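Local coordinates for putative arsenate reductase (Streptococcus mutans UA159, PDB 3FZ4), which probably reduces arsenate to arsenite, as a thioredoxin-fold member of the ArsC family, at residues Y8-C13 with A32-K37. The protein carries 1 engineered substitution. Residues are numbered along the deposited sequence; the frame is centred on the assembly and turned at random. Where two conformers were deposited one is given.
Sequences YEYPKC and AIDIKK
Tyr8 and Glu9 pair in parallel with Ile33 and Asp34, at the end of the beta-alpha-beta unit formed by strand 5-9, helix 14-26 and strand 30-34. This crossover belongs to the thioredoxin-type fold of the ArsC family. The chain after Glu9 leads to Cys13, at the N-cap position of helix 14-26, which forms a disulfide with Cys16.

Two backbone hydrogen bonds join the segments: Glu9 N to Ile33 O within the strands (2.9 Å), and Ile35 N, just past strand 30-34, to Glu9 O (2.8 Å, 172° at the hydrogen). Glu9 is thus gripped through both its N-H and its C=O. The CA-H groups of Tyr8 and Asp34 add contacts to the same two carbonyl oxygens.

Apolar packing lies on the Tyr8 and Ile33 side of the sheet. These side chains run side by side, with Tyr8 CE1 3.6 Å from Ile33 CG2. Ile35 CD1 reaches Tyr8 CB at 4.0 Å. On the other side, Glu9 OE2 passes 3.3 Å from Ala32 CB and forms a salt bridge with Lys20 of helix 14-26.

Polar contacts follow where the two chains leave the sheet. Asp34 OD1 accepts Lys37 N at 2.9 Å in an Asx motif and lies at the edge of the Tyr10 ring. In the conformer given, one of two deposited for Lys36, CD lies 3.7 Å from Tyr10 CE1, and NZ, in the ring plane, donates to Tyr10 OH at 2.8 Å.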
loop_
_atom_site.group_PDB
_atom_site.type_symbol
_atom_site.label_atom_id
_atom_site.label_comp_id
_atom_site.label_asym_id
_atom_site.label_seq_id
_atom_site.Cartn_x
_atom_site.Cartn_y
_atom_site.Cartn_z
ATOM N N TYR A 8 -2.983 2.156 -5.618
ATOM C CA TYR A 8 -1.537 2.113 -5.830
ATOM C C TYR A 8 -1.135 0.749 -6.362
ATOM O O TYR A 8 -1.486 -0.284 -5.777
ATOM C CB TYR A 8 -0.799 2.382 -4.535
ATOM C CG TYR A 8 -0.811 3.810 -4.123
ATOM C CD1 TYR A 8 0.174 4.660 -4.587
ATOM C CD2 TYR A 8 -1.775 4.315 -3.251
ATOM C CE1 TYR A 8 0.182 6.001 -4.249
ATOM C CE2 TYR A 8 -1.748 5.669 -2.864
ATOM C CZ TYR A 8 -0.760 6.493 -3.390
ATOM O OH TYR A 8 -0.720 7.842 -3.050
ATOM N N GLU A 9 -0.398 0.735 -7.467
ATOM C CA GLU A 9 -0.112 -0.507 -8.197
ATOM C C GLU A 9 1.280 -0.431 -8.802
ATOM O O GLU A 9 1.967 0.575 -8.684
ATOM C CB GLU A 9 -1.162 -0.738 -9.297
ATOM C CG GLU A 9 -1.219 0.405 -10.313
ATOM C CD GLU A 9 -1.936 0.023 -11.579
ATOM O OE1 GLU A 9 -2.066 -1.180 -11.830
ATOM O OE2 GLU A 9 -2.365 0.923 -12.296
ATOM N N TYR A 10 1.679 -1.495 -9.479
ATOM C CA TYR A 10 2.971 -1.580 -10.159
ATOM C C TYR A 10 2.796 -2.527 -11.354
ATOM O O TYR A 10 2.024 -3.463 -11.252
ATOM C CB TYR A 10 3.993 -2.109 -9.144
ATOM C CG TYR A 10 5.401 -2.095 -9.658
ATOM C CD1 TYR A 10 6.062 -0.895 -9.949
ATOM C CD2 TYR A 10 6.098 -3.290 -9.822
ATOM C CE1 TYR A 10 7.390 -0.897 -10.458
ATOM C CE2 TYR A 10 7.416 -3.301 -10.291
ATOM C CZ TYR A 10 8.046 -2.109 -10.603
ATOM O OH TYR A 10 9.340 -2.136 -11.081
ATOM N N PRO A 11 3.519 -2.300 -12.478
ATOM C CA PRO A 11 3.292 -3.174 -13.654
ATOM C C PRO A 11 3.587 -4.645 -13.409
ATOM O O PRO A 11 2.810 -5.496 -13.878
ATOM C CB PRO A 11 4.260 -2.601 -14.703
ATOM C CG PRO A 11 4.319 -1.136 -14.332
ATOM C CD PRO A 11 4.438 -1.192 -12.822
ATOM N N LYS A 12 4.665 -4.956 -12.699
ATOM C CA LYS A 12 5.008 -6.357 -12.419
ATOM C C LYS A 12 4.410 -6.733 -11.078
ATOM O O LYS A 12 5.089 -6.794 -10.035
ATOM C CB LYS A 12 6.519 -6.576 -12.409
ATOM C CG LYS A 12 6.901 -8.056 -12.378
ATOM C CD LYS A 12 8.412 -8.304 -12.254
ATOM C CE LYS A 12 8.686 -9.707 -11.709
ATOM N NZ LYS A 12 8.350 -10.782 -12.673
ATOM N N CYS A 13 3.106 -6.940 -11.099
ATOM C CA CYS A 13 2.377 -7.193 -9.854
ATOM C C CYS A 13 1.112 -7.916 -10.239
ATOM O O CYS A 13 0.128 -7.315 -10.681
ATOM C CB CYS A 13 2.030 -5.878 -9.164
ATOM S SG CYS A 13 1.042 -6.045 -7.656
ATOM N N ALA A 32 -5.452 5.442 -10.558
ATOM C CA ALA A 32 -4.358 4.486 -10.453
ATOM C C ALA A 32 -3.049 5.259 -10.392
ATOM O O ALA A 32 -2.751 6.106 -11.250
ATOM C CB ALA A 32 -4.364 3.508 -11.628
ATOM N N ILE A 33 -2.227 4.920 -9.410
ATOM C CA ILE A 33 -0.925 5.560 -9.225
ATOM C C ILE A 33 0.155 4.492 -9.180
ATOM O O ILE A 33 -0.016 3.478 -8.479
ATOM C CB ILE A 33 -0.891 6.344 -7.916
ATOM C CG1 ILE A 33 -1.972 7.435 -7.909
ATOM C CG2 ILE A 33 0.509 6.934 -7.686
ATOM C CD1 ILE A 33 -1.928 8.341 -6.696
ATOM N N ASP A 34 1.281 4.737 -9.866
ATOM C CA ASP A 34 2.390 3.782 -9.817
ATOM C C ASP A 34 3.153 3.988 -8.532
ATOM O O ASP A 34 3.679 5.071 -8.281
ATOM C CB ASP A 34 3.277 3.935 -11.066
ATOM C CG ASP A 34 4.409 2.916 -11.123
ATOM O OD1 ASP A 34 5.250 2.917 -10.204
ATOM O OD2 ASP A 34 4.476 2.137 -12.091
ATOM N N ILE A 35 3.182 2.952 -7.696
ATOM C CA ILE A 35 3.722 3.061 -6.366
ATOM C C ILE A 35 5.243 3.264 -6.343
ATOM O O ILE A 35 5.777 3.809 -5.382
ATOM C CB ILE A 35 3.262 1.833 -5.530
ATOM C CG1 ILE A 35 3.293 2.120 -4.040
ATOM C CG2 ILE A 35 4.054 0.571 -5.879
ATOM C CD1 ILE A 35 2.727 0.988 -3.170
ATOM N N LYS A 36 5.934 2.828 -7.399
ATOM C CA LYS A 36 7.367 3.069 -7.485
ATOM C C LYS A 36 7.640 4.499 -7.966
ATOM O O LYS A 36 8.474 5.197 -7.382
ATOM C CB LYS A 36 8.059 2.029 -8.370
ATOM C CG LYS A 36 9.590 2.162 -8.408
ATOM C CD LYS A 36 10.253 1.003 -9.160
ATOM C CE LYS A 36 10.595 1.354 -10.616
ATOM N NZ LYS A 36 10.922 0.153 -11.484
ATOM N N LYS A 37 6.944 4.937 -9.005
ATOM C CA LYS A 37 7.218 6.270 -9.546
ATOM C C LYS A 37 6.736 7.384 -8.631
ATOM O O LYS A 37 7.346 8.458 -8.579
ATOM C CB LYS A 37 6.515 6.434 -10.873
ATOM C CG LYS A 37 6.989 5.536 -11.934
ATOM C CD LYS A 37 6.234 5.942 -13.186
ATOM C CE LYS A 37 6.478 5.017 -14.267
ATOM N NZ LYS A 37 5.604 5.388 -15.423
#